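Long-range contacts in salt-tolerant glutaminase (Micrococcus luteus, PDB 3AGD), which probably catalyses the hydrolysis of L-glutamine to L-glutamate and ammonium, and belongs to the glutaminase family: residues 24-32 and 155-163; 56-67 and 194-204. All coordinates share one frame; numbering follows the deposited sequence.

In the fold
Both contacts lie in the glutaminase part of the chain, and their centres are 15 Å apart. Their segments alternate along the sequence. Contact 2 is buried. It pairs two short strands and includes Ser64 and Cys195, which bind L-glutamate. Contact 1 is partly buried. Its centre is about 30 Å from the centre of the chain, against about 18 Å for contact 2. It holds Glu160, another L-glutamate-binding residue. The two meet at Gln63: its OE1 is 3.8 Å from Glu160 OE1 and also 3.8 Å from Tyr27 OH. Thr156 OG1 of contact 1 packs on Thr61 CG2 of contact 2 at 3.7 Å. Together they probably line neighbouring parts of one glutamate site.

Contact 1: 24-32 and 155-163; sequences TAQYIPVLA and ETYESEMAV
Tyr27 and Glu160 make the one hydrogen bond, a weak one, between the loop leading into helix 29-32 and helix 154-161. Tyr27 OH donates to Glu160 OE1, 3.0 Å away. The ring and the carboxylate are turned 60° apart, so the two flat groups do not stack. Glu160 runs extended from the helix, with CG anti to N (chi1 167°). This carries its carboxylate up to the tyrosine hydroxyl, while CB stays at the ring edge.

The remaining contacts are apolar or mixed. Val163 CG2 also reaches the edge of the Tyr27 ring, 4.0 Å from CD1. The same methyl touches Ile28 CG2 at 3.7 Å. Ile28 CG2 lies against the helix surface, 3.2 Å from Ser159 OG. Val30 sets both methyls against one face of the helix. Its CG2 packs on Thr156 OG1 at 3.6 Å and near Glu155 OE2. Its CG1 approaches Ser159 OG. The Glu155 side chain passes Val30 in the opposite direction, on the exposed side of the contact.

Backbone bonds shape the first segment. Ile28 is the N-cap of helix 29-32, and its O accepts from Ala32 N at 2.7 Å.

Tyr27 also touches Val261, and Glu160 lies beside Asn167. This is consistent with one wall of the L-glutamate site of the glutaminase family, where Glu160 binds the ligand in another structure of this enzyme.

Contact 2: 56-67 and 194-204; sequences ADVEFTIQSASK and QCAVLVTVKDL
Phe60 and Thr61 pair with Val199 and Leu198 in a two-stranded antiparallel sheet of the glutaminase domain. Phe60 and Val199 are the hydrogen-bonded pair. Val199 N donates to Phe60 O at 3.0 Å and 172°, and Phe60 N donates back to Val199 O. Ile62 N to Val197 O, 2.9 Å, continues the pairing. Then the chain turns, and Gln63 N binds a lone pair of Cys195 O. At the other end Lys202 N donates to Ala56 O at 3.2 Å, in the carbonyl plane.

The tight side is largely apolar. Leu204 CD1 meets the Phe60 ring edge, while Leu204 CD2 packs on Ile62 CD1 at 3.8 Å. Ile62 CB presses on Val199 CG2. Phe278 stacks with Phe60. Phe60 CG stands between N and C (chi1 53°), which swings the ring against the backbone: Val199 O sits 3.4 Å above the centre of one face. A buried capping box, Thr200 with Asp203, starts helix 201-212.

Asp57 and Glu59 form the exposed side. Glu59 CG touches Thr200 CG2 at 3.6 Å, the side chains crossing at a slant. Glu59 OE2 forms a salt bridge with Arg148, as does Asp203. Asp57 and Thr200 lie side by side, pointing the same way.

Ser64 binds L-glutamate, and its spacing from Lys67 is consistent with the SxxK motif of this clan. Lys67 NZ hydrogen-bonds Asn114 OD1. Ser66 OG donates to Gln63 O and accepts from Gln194 NE2 at 2.8 Å, lying in the plane of that amide.

Contact 1: 24-32 and 155-163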
loop_
_atom_site.group_PDB
_atom_site.type_symbol
_atom_site.label_atom_id
_atom_site.label_comp_id
_atom_site.label_asym_id
_atom_site.label_seq_id
_atom_site.Cartn_x
_atom_site.Cartn_y
_atom_site.Cartn_z
ATOM N N THR A 24 -24.617 -22.318 -3.194
ATOM C CA THR A 24 -23.497 -22.935 -2.507
ATOM C C THR A 24 -22.687 -23.792 -3.482
ATOM O O THR A 24 -23.155 -24.107 -4.579
ATOM C CB THR A 24 -24.007 -23.816 -1.361
ATOM O OG1 THR A 24 -24.955 -24.758 -1.879
ATOM C CG2 THR A 24 -24.686 -22.962 -0.297
ATOM N N ALA A 25 -21.471 -24.158 -3.084
ATOM C CA ALA A 25 -20.611 -24.990 -3.922
ATOM C C ALA A 25 -21.339 -26.307 -4.186
ATOM O O ALA A 25 -21.613 -27.064 -3.260
ATOM C CB ALA A 25 -19.286 -25.249 -3.212
ATOM N N GLN A 26 -21.646 -26.579 -5.449
ATOM C CA GLN A 26 -22.370 -27.795 -5.818
ATOM C C GLN A 26 -21.508 -29.040 -6.029
ATOM O O GLN A 26 -22.047 -30.136 -6.191
ATOM C CB GLN A 26 -23.177 -27.557 -7.097
ATOM C CG GLN A 26 -24.223 -26.459 -7.018
ATOM C CD GLN A 26 -25.324 -26.769 -6.030
ATOM O OE1 GLN A 26 -25.219 -26.457 -4.845
ATOM N NE2 GLN A 26 -26.389 -27.401 -6.511
ATOM N N TYR A 27 -20.187 -28.887 -6.022
ATOM C CA TYR A 27 -19.296 -30.021 -6.266
ATOM C C TYR A 27 -19.329 -31.124 -5.202
ATOM O O TYR A 27 -19.023 -32.278 -5.499
ATOM C CB TYR A 27 -17.865 -29.519 -6.495
ATOM C CG TYR A 27 -17.038 -29.286 -5.252
ATOM C CD1 TYR A 27 -16.303 -30.322 -4.679
ATOM C CD2 TYR A 27 -16.950 -28.019 -4.677
ATOM C CE1 TYR A 27 -15.491 -30.104 -3.569
ATOM C CE2 TYR A 27 -16.141 -27.791 -3.563
ATOM C CZ TYR A 27 -15.413 -28.839 -3.017
ATOM O OH TYR A 27 -14.597 -28.620 -1.932
ATOM N N ILE A 28 -19.692 -30.773 -3.972
ATOM C CA ILE A 28 -19.798 -31.762 -2.901
ATOM C C ILE A 28 -21.015 -31.467 -2.041
ATOM O O ILE A 28 -21.264 -30.320 -1.669
ATOM C CB ILE A 28 -18.562 -31.789 -1.984
ATOM C CG1 ILE A 28 -18.157 -30.364 -1.606
ATOM C CG2 ILE A 28 -17.445 -32.577 -2.648
ATOM C CD1 ILE A 28 -17.069 -30.307 -0.562
ATOM N N PRO A 29 -21.791 -32.508 -1.708
ATOM C CA PRO A 29 -22.998 -32.378 -0.888
ATOM C C PRO A 29 -22.803 -31.706 0.467
ATOM O O PRO A 29 -23.704 -31.025 0.957
ATOM C CB PRO A 29 -23.492 -33.822 -0.767
ATOM C CG PRO A 29 -22.230 -34.630 -0.908
ATOM C CD PRO A 29 -21.526 -33.921 -2.030
ATOM N N VAL A 30 -21.637 -31.884 1.081
ATOM C CA VAL A 30 -21.406 -31.260 2.378
ATOM C C VAL A 30 -21.527 -29.738 2.252
ATOM O O VAL A 30 -22.088 -29.079 3.126
ATOM C CB VAL A 30 -20.018 -31.637 2.953
ATOM C CG1 VAL A 30 -18.919 -31.140 2.040
ATOM C CG2 VAL A 30 -19.861 -31.056 4.347
ATOM N N LEU A 31 -21.014 -29.185 1.155
ATOM C CA LEU A 31 -21.085 -27.747 0.927
ATOM C C LEU A 31 -22.378 -27.396 0.198
ATOM O O LEU A 31 -22.995 -26.366 0.464
ATOM C CB LEU A 31 -19.880 -27.271 0.107
ATOM C CG LEU A 31 -18.505 -27.380 0.774
ATOM C CD1 LEU A 31 -17.427 -26.778 -0.128
ATOM C CD2 LEU A 31 -18.539 -26.653 2.106
ATOM N N ALA A 32 -22.791 -28.269 -0.714
ATOM C CA ALA A 32 -24.011 -28.056 -1.477
ATOM C C ALA A 32 -25.250 -28.028 -0.582
ATOM O O ALA A 32 -26.211 -27.321 -0.876
ATOM C CB ALA A 32 -24.156 -29.145 -2.532
ATOM N N GLU A 155 -15.152 -34.839 7.252
ATOM C CA GLU A 155 -16.320 -35.167 6.447
ATOM C C GLU A 155 -16.175 -34.435 5.112
ATOM O O GLU A 155 -16.425 -35.002 4.044
ATOM C CB GLU A 155 -17.593 -34.714 7.157
ATOM C CG GLU A 155 -18.874 -35.108 6.445
ATOM C CD GLU A 155 -20.117 -34.638 7.183
ATOM O OE1 GLU A 155 -20.223 -34.909 8.399
ATOM O OE2 GLU A 155 -20.986 -34.004 6.550
ATOM N N THR A 156 -15.769 -33.170 5.175
ATOM C CA THR A 156 -15.580 -32.387 3.958
ATOM C C THR A 156 -14.426 -32.994 3.165
ATOM O O THR A 156 -14.511 -33.139 1.947
ATOM C CB THR A 156 -15.261 -30.911 4.276
ATOM O OG1 THR A 156 -16.372 -30.323 4.961
ATOM C CG2 THR A 156 -14.989 -30.129 2.987
ATOM N N TYR A 157 -13.356 -33.358 3.869
ATOM C CA TYR A 157 -12.182 -33.962 3.244
ATOM C C TYR A 157 -12.546 -35.203 2.425
ATOM O O TYR A 157 -12.258 -35.271 1.229
ATOM C CB TYR A 157 -11.163 -34.347 4.317
ATOM C CG TYR A 157 -10.029 -35.225 3.828
ATOM C CD1 TYR A 157 -8.900 -34.671 3.221
ATOM C CD2 TYR A 157 -10.078 -36.613 3.991
ATOM C CE1 TYR A 157 -7.849 -35.471 2.797
ATOM C CE2 TYR A 157 -9.031 -37.425 3.568
ATOM C CZ TYR A 157 -7.918 -36.844 2.973
ATOM O OH TYR A 157 -6.868 -37.633 2.571
ATOM N N GLU A 158 -13.164 -36.186 3.075
ATOM C CA GLU A 158 -13.550 -37.419 2.394
ATOM C C GLU A 158 -14.429 -37.091 1.197
ATOM O O GLU A 158 -14.219 -37.594 0.100
ATOM C CB GLU A 158 -14.310 -38.351 3.344
ATOM C CG GLU A 158 -13.512 -38.860 4.538
ATOM C CD GLU A 158 -12.272 -39.651 4.141
ATOM O OE1 GLU A 158 -12.217 -40.150 2.996
ATOM O OE2 GLU A 158 -11.356 -39.786 4.984
ATOM N N SER A 159 -15.417 -36.238 1.416
ATOM C CA SER A 159 -16.326 -35.839 0.355
ATOM C C SER A 159 -15.568 -35.298 -0.866
ATOM O O SER A 159 -15.788 -35.742 -1.992
ATOM C CB SER A 159 -17.291 -34.780 0.890
ATOM O OG SER A 159 -18.232 -34.395 -0.092
ATOM N N GLU A 160 -14.669 -34.345 -0.644
ATOM C CA GLU A 160 -13.914 -33.764 -1.747
ATOM C C GLU A 160 -12.891 -34.720 -2.349
ATOM O O GLU A 160 -12.623 -34.670 -3.550
ATOM C CB GLU A 160 -13.227 -32.470 -1.303
ATOM C CG GLU A 160 -12.180 -31.970 -2.283
ATOM C CD GLU A 160 -11.867 -30.497 -2.118
ATOM O OE1 GLU A 160 -12.067 -29.955 -1.008
ATOM O OE2 GLU A 160 -11.408 -29.884 -3.102
ATOM N N MET A 161 -12.323 -35.596 -1.529
ATOM C CA MET A 161 -11.344 -36.542 -2.042
ATOM C C MET A 161 -11.961 -37.493 -3.065
ATOM O O MET A 161 -11.246 -38.110 -3.854
ATOM C CB MET A 161 -10.720 -37.337 -0.895
ATOM C CG MET A 161 -9.624 -36.586 -0.157
ATOM S SD MET A 161 -8.195 -36.217 -1.219
ATOM C CE MET A 161 -7.348 -37.797 -1.184
ATOM N N ALA A 162 -13.289 -37.594 -3.059
ATOM C CA ALA A 162 -13.999 -38.474 -3.987
ATOM C C ALA A 162 -14.172 -37.839 -5.364
ATOM O O ALA A 162 -14.480 -38.525 -6.340
ATOM C CB ALA A 162 -15.360 -38.840 -3.414
ATOM N N VAL A 163 -13.975 -36.525 -5.440
ATOM C CA VAL A 163 -14.113 -35.796 -6.696
ATOM C C VAL A 163 -12.946 -34.830 -6.893
ATOM O O VAL A 163 -13.146 -33.631 -7.074
ATOM C CB VAL A 163 -15.447 -35.000 -6.729
ATOM C CG1 VAL A 163 -16.621 -35.960 -6.811
ATOM C CG2 VAL A 163 -15.581 -34.140 -5.472
#

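Contact 2: 56-67 and 194-204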
loop_
_atom_site.group_PDB
_atom_site.type_symbol
_atom_site.label_atom_id
_atom_site.label_comp_id
_atom_site.label_asym_id
_atom_site.label_seq_id
_atom_site.Cartn_x
_atom_site.Cartn_y
_atom_site.Cartn_z
ATOM N N ALA A 56 -20.403 -14.561 12.942
ATOM C CA ALA A 56 -18.953 -14.458 12.886
ATOM C C ALA A 56 -18.231 -15.546 13.675
ATOM O O ALA A 56 -17.002 -15.589 13.689
ATOM C CB ALA A 56 -18.522 -13.085 13.386
ATOM N N ASP A 57 -18.987 -16.430 14.321
ATOM C CA ASP A 57 -18.380 -17.489 15.116
ATOM C C ASP A 57 -18.810 -18.890 14.676
ATOM O O ASP A 57 -18.708 -19.852 15.439
ATOM C CB ASP A 57 -18.723 -17.288 16.594
ATOM C CG ASP A 57 -17.763 -18.009 17.517
ATOM O OD1 ASP A 57 -18.070 -18.119 18.722
ATOM O OD2 ASP A 57 -16.697 -18.455 17.040
ATOM N N VAL A 58 -19.297 -18.997 13.447
ATOM C CA VAL A 58 -19.724 -20.278 12.897
ATOM C C VAL A 58 -18.579 -20.820 12.049
ATOM O O VAL A 58 -18.108 -20.145 11.131
ATOM C CB VAL A 58 -20.971 -20.111 12.013
ATOM C CG1 VAL A 58 -21.325 -21.431 11.363
ATOM C CG2 VAL A 58 -22.134 -19.608 12.849
ATOM N N GLU A 59 -18.134 -22.033 12.355
ATOM C CA GLU A 59 -17.029 -22.636 11.628
ATOM C C GLU A 59 -17.389 -23.100 10.227
ATOM O O GLU A 59 -18.515 -23.519 9.962
ATOM C CB GLU A 59 -16.458 -23.823 12.408
ATOM C CG GLU A 59 -15.862 -23.468 13.760
ATOM C CD GLU A 59 -15.040 -24.603 14.349
ATOM O OE1 GLU A 59 -15.388 -25.781 14.105
ATOM O OE2 GLU A 59 -14.052 -24.322 15.065
ATOM N N PHE A 60 -16.411 -23.016 9.334
ATOM C CA PHE A 60 -16.572 -23.450 7.954
ATOM C C PHE A 60 -15.176 -23.790 7.444
ATOM O O PHE A 60 -14.182 -23.325 8.001
ATOM C CB PHE A 60 -17.212 -22.334 7.113
ATOM C CG PHE A 60 -16.496 -21.012 7.205
ATOM C CD1 PHE A 60 -15.346 -20.775 6.464
ATOM C CD2 PHE A 60 -16.961 -20.013 8.063
ATOM C CE1 PHE A 60 -14.661 -19.561 6.574
ATOM C CE2 PHE A 60 -16.289 -18.801 8.184
ATOM C CZ PHE A 60 -15.135 -18.570 7.438
ATOM N N THR A 61 -15.087 -24.607 6.401
ATOM C CA THR A 61 -13.779 -24.960 5.868
ATOM C C THR A 61 -13.196 -23.759 5.127
ATOM O O THR A 61 -13.851 -23.151 4.277
ATOM C CB THR A 61 -13.870 -26.185 4.946
ATOM O OG1 THR A 61 -14.840 -25.949 3.918
ATOM C CG2 THR A 61 -14.290 -27.404 5.756
ATOM N N ILE A 62 -11.962 -23.425 5.480
ATOM C CA ILE A 62 -11.257 -22.285 4.917
ATOM C C ILE A 62 -10.992 -22.392 3.421
ATOM O O ILE A 62 -10.858 -21.377 2.733
ATOM C CB ILE A 62 -9.920 -22.070 5.679
ATOM C CG1 ILE A 62 -9.238 -20.787 5.218
ATOM C CG2 ILE A 62 -9.002 -23.257 5.463
ATOM C CD1 ILE A 62 -8.017 -20.436 6.060
ATOM N N GLN A 63 -10.927 -23.617 2.916
ATOM C CA GLN A 63 -10.672 -23.843 1.497
ATOM C C GLN A 63 -9.476 -23.020 0.993
ATOM O O GLN A 63 -8.440 -22.966 1.660
ATOM C CB GLN A 63 -11.931 -23.528 0.682
ATOM C CG GLN A 63 -13.124 -24.465 0.966
ATOM C CD GLN A 63 -12.796 -25.933 0.728
ATOM O OE1 GLN A 63 -12.078 -26.272 -0.212
ATOM N NE2 GLN A 63 -13.334 -26.812 1.571
ATOM N N SER A 64 -9.617 -22.377 -0.166
ATOM C CA SER A 64 -8.525 -21.595 -0.753
ATOM C C SER A 64 -7.953 -20.454 0.085
ATOM O O SER A 64 -6.845 -19.979 -0.192
ATOM C CB SER A 64 -8.932 -21.050 -2.123
ATOM O OG SER A 64 -8.908 -22.079 -3.095
ATOM N N ALA A 65 -8.688 -20.005 1.096
ATOM C CA ALA A 65 -8.178 -18.934 1.948
ATOM C C ALA A 65 -7.045 -19.482 2.815
ATOM O O ALA A 65 -6.479 -18.773 3.645
ATOM C CB ALA A 65 -9.288 -18.360 2.817
ATOM N N SER A 66 -6.717 -20.751 2.608
ATOM C CA SER A 66 -5.636 -21.399 3.340
ATOM C C SER A 66 -4.326 -21.141 2.606
ATOM O O SER A 66 -3.250 -21.140 3.200
ATOM C CB SER A 66 -5.861 -22.908 3.384
ATOM O OG SER A 66 -5.660 -23.476 2.097
ATOM N N LYS A 67 -4.435 -20.923 1.302
ATOM C CA LYS A 67 -3.278 -20.713 0.440
ATOM C C LYS A 67 -2.241 -19.682 0.886
ATOM O O LYS A 67 -1.043 -19.955 0.855
ATOM C CB LYS A 67 -3.762 -20.421 -0.980
ATOM C CG LYS A 67 -4.480 -21.616 -1.606
ATOM C CD LYS A 67 -5.080 -21.272 -2.955
ATOM C CE LYS A 67 -5.715 -22.496 -3.601
ATOM N NZ LYS A 67 -6.342 -22.148 -4.900
ATOM N N GLN A 194 -5.826 -29.548 3.934
ATOM C CA GLN A 194 -5.475 -28.173 4.254
ATOM C C GLN A 194 -6.699 -27.280 4.067
ATOM O O GLN A 194 -6.968 -26.393 4.881
ATOM C CB GLN A 194 -4.337 -27.746 3.327
ATOM C CG GLN A 194 -4.135 -26.260 3.123
ATOM C CD GLN A 194 -3.171 -25.988 1.976
ATOM O OE1 GLN A 194 -2.183 -26.707 1.804
ATOM N NE2 GLN A 194 -3.448 -24.948 1.193
ATOM N N CYS A 195 -7.440 -27.529 2.992
ATOM C CA CYS A 195 -8.639 -26.756 2.672
ATOM C C CYS A 195 -9.809 -27.081 3.594
ATOM O O CYS A 195 -10.745 -26.284 3.726
ATOM C CB CYS A 195 -9.071 -27.021 1.228
ATOM S SG CYS A 195 -7.985 -26.330 -0.026
ATOM N N ALA A 196 -9.756 -28.257 4.213
ATOM C CA ALA A 196 -10.817 -28.700 5.108
ATOM C C ALA A 196 -10.620 -28.206 6.536
ATOM O O ALA A 196 -11.374 -28.589 7.437
ATOM C CB ALA A 196 -10.915 -30.227 5.090
ATOM N N VAL A 197 -9.608 -27.368 6.748
ATOM C CA VAL A 197 -9.359 -26.824 8.076
ATOM C C VAL A 197 -10.513 -25.895 8.451
ATOM O O VAL A 197 -10.909 -25.038 7.666
ATOM C CB VAL A 197 -8.031 -26.038 8.127
ATOM C CG1 VAL A 197 -7.893 -25.328 9.471
ATOM C CG2 VAL A 197 -6.869 -26.981 7.917
ATOM N N LEU A 198 -11.040 -26.071 9.659
ATOM C CA LEU A 198 -12.160 -25.280 10.160
ATOM C C LEU A 198 -11.787 -23.955 10.820
ATOM O O LEU A 198 -10.954 -23.899 11.727
ATOM C CB LEU A 198 -12.979 -26.119 11.148
ATOM C CG LEU A 198 -13.737 -27.316 10.561
ATOM C CD1 LEU A 198 -14.195 -28.252 11.683
ATOM C CD2 LEU A 198 -14.928 -26.804 9.745
ATOM N N VAL A 199 -12.423 -22.885 10.358
ATOM C CA VAL A 199 -12.196 -21.556 10.905
ATOM C C VAL A 199 -13.515 -20.792 10.912
ATOM O O VAL A 199 -14.464 -21.168 10.223
ATOM C CB VAL A 199 -11.176 -20.743 10.065
ATOM C CG1 VAL A 199 -9.822 -21.434 10.066
ATOM C CG2 VAL A 199 -11.695 -20.564 8.638
ATOM N N THR A 200 -13.566 -19.727 11.706
ATOM C CA THR A 200 -14.743 -18.878 11.787
ATOM C C THR A 200 -14.329 -17.537 11.195
ATOM O O THR A 200 -13.145 -17.304 10.932
ATOM C CB THR A 200 -15.166 -18.616 13.241
ATOM O OG1 THR A 200 -14.146 -17.849 13.894
ATOM C CG2 THR A 200 -15.367 -19.933 13.994
ATOM N N VAL A 201 -15.302 -16.660 10.988
ATOM C CA VAL A 201 -15.026 -15.334 10.463
ATOM C C VAL A 201 -13.959 -14.657 11.328
ATOM O O VAL A 201 -13.038 -14.016 10.814
ATOM C CB VAL A 201 -16.285 -14.467 10.499
ATOM C CG1 VAL A 201 -15.952 -13.058 10.096
ATOM C CG2 VAL A 201 -17.333 -15.040 9.580
ATOM N N LYS A 202 -14.100 -14.806 12.642
ATOM C CA LYS A 202 -13.168 -14.211 13.591
ATOM C C LYS A 202 -11.759 -14.756 13.413
ATOM O O LYS A 202 -10.785 -14.011 13.507
ATOM C CB LYS A 202 -13.636 -14.463 15.026
ATOM C CG LYS A 202 -14.900 -13.709 15.417
ATOM C CD LYS A 202 -15.284 -14.030 16.858
ATOM C CE LYS A 202 -16.514 -13.263 17.304
ATOM N NZ LYS A 202 -16.877 -13.564 18.726
ATOM N N ASP A 203 -11.646 -16.057 13.175
ATOM C CA ASP A 203 -10.336 -16.660 12.970
ATOM C C ASP A 203 -9.653 -15.994 11.779
ATOM O O ASP A 203 -8.496 -15.576 11.866
ATOM C CB ASP A 203 -10.460 -18.159 12.694
ATOM C CG ASP A 203 -10.901 -18.946 13.908
ATOM O OD1 ASP A 203 -10.286 -18.790 14.986
ATOM O OD2 ASP A 203 -11.857 -19.734 13.775
ATOM N N LEU A 204 -10.377 -15.898 10.667
ATOM C CA LEU A 204 -9.830 -15.292 9.457
ATOM C C LEU A 204 -9.365 -13.859 9.683
ATOM O O LEU A 204 -8.278 -13.482 9.253
ATOM C CB LEU A 204 -10.865 -15.315 8.325
ATOM C CG LEU A 204 -11.070 -16.646 7.599
ATOM C CD1 LEU A 204 -12.066 -16.451 6.469
ATOM C CD2 LEU A 204 -9.738 -17.142 7.044
#